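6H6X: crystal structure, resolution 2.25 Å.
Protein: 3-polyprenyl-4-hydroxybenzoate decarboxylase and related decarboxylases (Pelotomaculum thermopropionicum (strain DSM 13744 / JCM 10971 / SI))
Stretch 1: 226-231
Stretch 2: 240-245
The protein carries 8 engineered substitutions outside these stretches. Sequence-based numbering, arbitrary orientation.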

ATOM      1  N   LYS B 226     -19.506 -36.029  22.358  1.00 43.72           N
ATOM      2  CA  LYS B 226     -18.421 -36.590  23.165  1.00 47.41           C
ATOM      3  C   LYS B 226     -17.469 -37.338  22.273  1.00 48.80           C
ATOM      4  O   LYS B 226     -17.902 -37.974  21.312  1.00 44.06           O
ATOM      5  CB  LYS B 226     -18.927 -37.617  24.188  1.00 52.25           C
ATOM      6  CG  LYS B 226     -19.806 -37.109  25.293  1.00 64.57           C
ATOM      7  CD  LYS B 226     -19.173 -36.072  26.206  1.00 63.11           C
ATOM      8  CE  LYS B 226     -18.182 -36.670  27.138  1.00 78.56           C
ATOM      9  NZ  LYS B 226     -17.854 -35.628  28.173  1.00 84.37           N
ATOM     10  N   CYS B 227     -16.194 -37.295  22.636  1.00 48.66           N
ATOM     11  CA  CYS B 227     -15.140 -38.077  21.977  1.00 62.60           C
ATOM     12  C   CYS B 227     -15.205 -39.537  22.364  1.00 62.08           C
ATOM     13  O   CYS B 227     -15.738 -39.889  23.403  1.00 69.11           O
ATOM     14  CB  CYS B 227     -13.770 -37.511  22.364  1.00 66.67           C
ATOM     15  SG  CYS B 227     -13.437 -35.941  21.503  1.00 66.02           S
ATOM     16  N   GLU B 228     -14.638 -40.382  21.523  1.00 65.18           N
ATOM     17  CA  GLU B 228     -14.591 -41.837  21.761  1.00 67.12           C
ATOM     18  C   GLU B 228     -13.670 -42.242  22.902  1.00 64.10           C
ATOM     19  O   GLU B 228     -14.065 -43.042  23.737  1.00 68.59           O
ATOM     20  CB  GLU B 228     -14.114 -42.581  20.502  1.00 69.79           C
ATOM     21  CG  GLU B 228     -14.992 -42.404  19.265  1.00 74.84           C
ATOM     22  CD  GLU B 228     -16.391 -42.948  19.448  1.00 83.67           C
ATOM     23  OE1 GLU B 228     -16.518 -44.154  19.770  1.00 82.57           O
ATOM     24  OE2 GLU B 228     -17.360 -42.167  19.269  1.00 89.92           O
ATOM     25  N   THR B 229     -12.439 -41.726  22.915  1.00 61.98           N
ATOM     26  CA  THR B 229     -11.373 -42.254  23.777  1.00 59.62           C
ATOM     27  C   THR B 229     -10.881 -41.283  24.827  1.00 64.45           C
ATOM     28  O   THR B 229      -9.967 -41.604  25.574  1.00 58.92           O
ATOM     29  CB  THR B 229     -10.162 -42.668  22.921  1.00 68.15           C
ATOM     30  OG1 THR B 229      -9.600 -41.527  22.252  1.00 66.78           O
ATOM     31  CG2 THR B 229     -10.606 -43.698  21.890  1.00 62.54           C
ATOM     32  N   VAL B 230     -11.472 -40.086  24.877  1.00 63.83           N
ATOM     33  CA  VAL B 230     -11.098 -39.083  25.861  1.00 61.11           C
ATOM     34  C   VAL B 230     -12.336 -38.333  26.299  1.00 56.21           C
ATOM     35  O   VAL B 230     -13.307 -38.255  25.559  1.00 55.43           O
ATOM     36  CB  VAL B 230     -10.057 -38.087  25.279  1.00 65.92           C
ATOM     37  CG1 VAL B 230      -8.724 -38.789  25.043  1.00 67.53           C
ATOM     38  CG2 VAL B 230     -10.568 -37.429  23.981  1.00 63.71           C
ATOM     39  N   ASP B 231     -12.273 -37.742  27.481  1.00 59.45           N
ATOM     40  CA  ASP B 231     -13.412 -37.046  28.087  1.00 65.11           C
ATOM     41  C   ASP B 231     -13.378 -35.565  27.705  1.00 58.45           C
ATOM     42  O   ASP B 231     -13.116 -34.670  28.518  1.00 53.15           O
ATOM     43  CB  ASP B 231     -13.378 -37.236  29.613  1.00 79.03           C
ATOM     44  CG  ASP B 231     -14.635 -36.704  30.303  1.00 84.69           C
ATOM     45  OD1 ASP B 231     -15.725 -36.661  29.684  1.00 71.71           O
ATOM     46  OD2 ASP B 231     -14.508 -36.322  31.487  1.00 96.36           O
ATOM     47  N   ILE B 240     -13.067 -33.418  10.604  1.00 38.96           N
ATOM     48  CA  ILE B 240     -12.145 -34.380  11.154  1.00 37.48           C
ATOM     49  C   ILE B 240     -11.870 -34.059  12.626  1.00 40.12           C
ATOM     50  O   ILE B 240     -11.722 -32.884  12.969  1.00 41.95           O
ATOM     51  CB  ILE B 240     -10.785 -34.317  10.389  1.00 40.22           C
ATOM     52  CG1 ILE B 240     -10.921 -34.765   8.925  1.00 48.19           C
ATOM     53  CG2 ILE B 240      -9.746 -35.194  11.037  1.00 40.81           C
ATOM     54  CD1 ILE B 240     -10.133 -33.959   7.928  1.00 52.24           C
ATOM     55  N   VAL B 241     -11.754 -35.096  13.471  1.00 38.08           N
ATOM     56  CA  VAL B 241     -11.359 -34.970  14.868  1.00 38.92           C
ATOM     57  C   VAL B 241     -10.266 -35.952  15.154  1.00 38.85           C
ATOM     58  O   VAL B 241     -10.366 -37.118  14.793  1.00 44.05           O
ATOM     59  CB  VAL B 241     -12.523 -35.214  15.851  1.00 37.62           C
ATOM     60  CG1 VAL B 241     -12.037 -35.487  17.275  1.00 34.04           C
ATOM     61  CG2 VAL B 241     -13.498 -34.050  15.816  1.00 37.74           C
ATOM     62  N   ILE B 242      -9.229 -35.480  15.825  1.00 41.95           N
ATOM     63  CA  ILE B 242      -8.123 -36.300  16.230  1.00 44.05           C
ATOM     64  C   ILE B 242      -8.100 -36.182  17.727  1.00 41.90           C
ATOM     65  O   ILE B 242      -7.941 -35.101  18.274  1.00 48.66           O
ATOM     66  CB  ILE B 242      -6.796 -35.839  15.574  1.00 44.96           C
ATOM     67  CG1 ILE B 242      -6.880 -35.998  14.053  1.00 45.36           C
ATOM     68  CG2 ILE B 242      -5.618 -36.606  16.116  1.00 44.94           C
ATOM     69  CD1 ILE B 242      -5.798 -35.193  13.349  1.00 49.77           C
ATOM     70  N   GLU B 243      -8.247 -37.327  18.386  1.00 48.74           N
ATOM     71  CA  GLU B 243      -8.249 -37.456  19.844  1.00 51.06           C
ATOM     72  C   GLU B 243      -6.889 -37.907  20.324  1.00 51.62           C
ATOM     73  O   GLU B 243      -6.237 -38.704  19.674  1.00 59.09           O
ATOM     74  CB  GLU B 243      -9.302 -38.481  20.255  1.00 54.02           C
ATOM     75  CG  GLU B 243     -10.703 -38.225  19.681  1.00 56.77           C
ATOM     76  CD  GLU B 243     -11.753 -39.233  20.114  1.00 57.48           C
ATOM     77  OE1 GLU B 243     -11.426 -40.113  20.957  1.00 70.79           O
ATOM     78  OE2 GLU B 243     -12.915 -39.141  19.612  1.00 60.16           O
ATOM     79  N   GLY B 244      -6.455 -37.407  21.466  1.00 53.47           N
ATOM     80  CA  GLY B 244      -5.199 -37.857  22.003  1.00 50.83           C
ATOM     81  C   GLY B 244      -4.837 -37.274  23.329  1.00 53.16           C
ATOM     82  O   GLY B 244      -5.686 -36.783  24.090  1.00 55.57           O
ATOM     83  N   LYS B 245      -3.549 -37.313  23.621  1.00 66.46           N
ATOM     84  CA  LYS B 245      -3.082 -36.785  24.894  1.00 69.27           C
ATOM     85  C   LYS B 245      -1.676 -36.246  24.788  1.00 62.78           C
ATOM     86  O   LYS B 245      -0.866 -36.758  24.021  1.00 66.34           O
ATOM     87  CB  LYS B 245      -3.195 -37.866  25.961  1.00 80.09           C
ATOM     88  CG  LYS B 245      -2.441 -39.144  25.648  1.00 94.15           C
ATOM     89  CD  LYS B 245      -2.969 -40.342  26.444  1.00112.40           C
ATOM     90  CE  LYS B 245      -2.516 -41.671  25.827  1.00122.12           C
ATOM     91  NZ  LYS B 245      -2.733 -42.863  26.697  1.00120.55           N
TER

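The contact between the loop at 226-231 and the strand at 240-245 is organised around one buried carboxylate, that of Glu243. Its CA-to-CB bond points toward the loop, and the side chain leaves the strand with chi1 in the m well (-53°) and chi2 at t (-179°). The extended chi2 carries the carboxylate out to the loop backbone, and chi3 of 5° sets the plane of the carboxylate so that both oxygens are engaged there. Glu243 OE2 accepts a hydrogen bond from the backbone N of Glu228 at 2.9 Å, with an N-H...O angle of 157°. Glu243 OE1 accepts two more, from Thr229 N at 2.7 Å (155°) and from Thr229 OG1 at 2.6 Å. Two consecutive amides thus converge on one carboxylate, and a buried acidic group that would otherwise pay a desolvation cost is met by three donors.

The loop conformation makes this possible. Cys227 is still extended (phi/psi -75/158), but the chain turns at Glu228 (-70/-49), so that the NH groups of Glu228 and Thr229 both face the carboxylate of Glu243. Thr229 adopts chi1 = 63° (p), a rotamer that places OG1 beside its own backbone N, so that amide and hydroxyl can both reach OE1 of Glu243. The hydroxyl oxygen is also hydrogen-bonded elsewhere in the structure. Glu228 contributes to the carboxylate through its main chain: its own side chain, m at chi1 and chi2, starts out sideways and leads away from the strand, where OE2 finds a partner elsewhere in the structure.

Cys227 and Val230 add van der Waals contacts beside this polar centre. The CA-to-CB bond of Cys227, whose chi1 is -74° (m), points toward the strand; its CB lies 3.3 Å from Glu243 OE2, while SG reaches Val241 CG1 at 4.5 Å, a loose contact. Val230, also m at chi1 (-68°), sets CG2 4.1 Å from Glu243 CB, packing against the aliphatic base of the glutamate, and CG1 3.8 Å from the carbonyl O of Gly244. The strand alternation is evident in the CA-to-CB bonds of Val241 and Glu243, which point toward the loop, whereas that of Ile242 points away and its side chain makes no contact with the loop.

At the ends of the loop stretch, Lys226 and Asp231 make no contact with the strand but pair with each other. Lys226, with three successive m torsions before a t chi4, brings NZ to 2.8 Å from Asp231 OD1 in a hydrogen-bonded salt bridge. This link joins the two ends of the loop stretch, whose intervening residues supply the donors for Glu243.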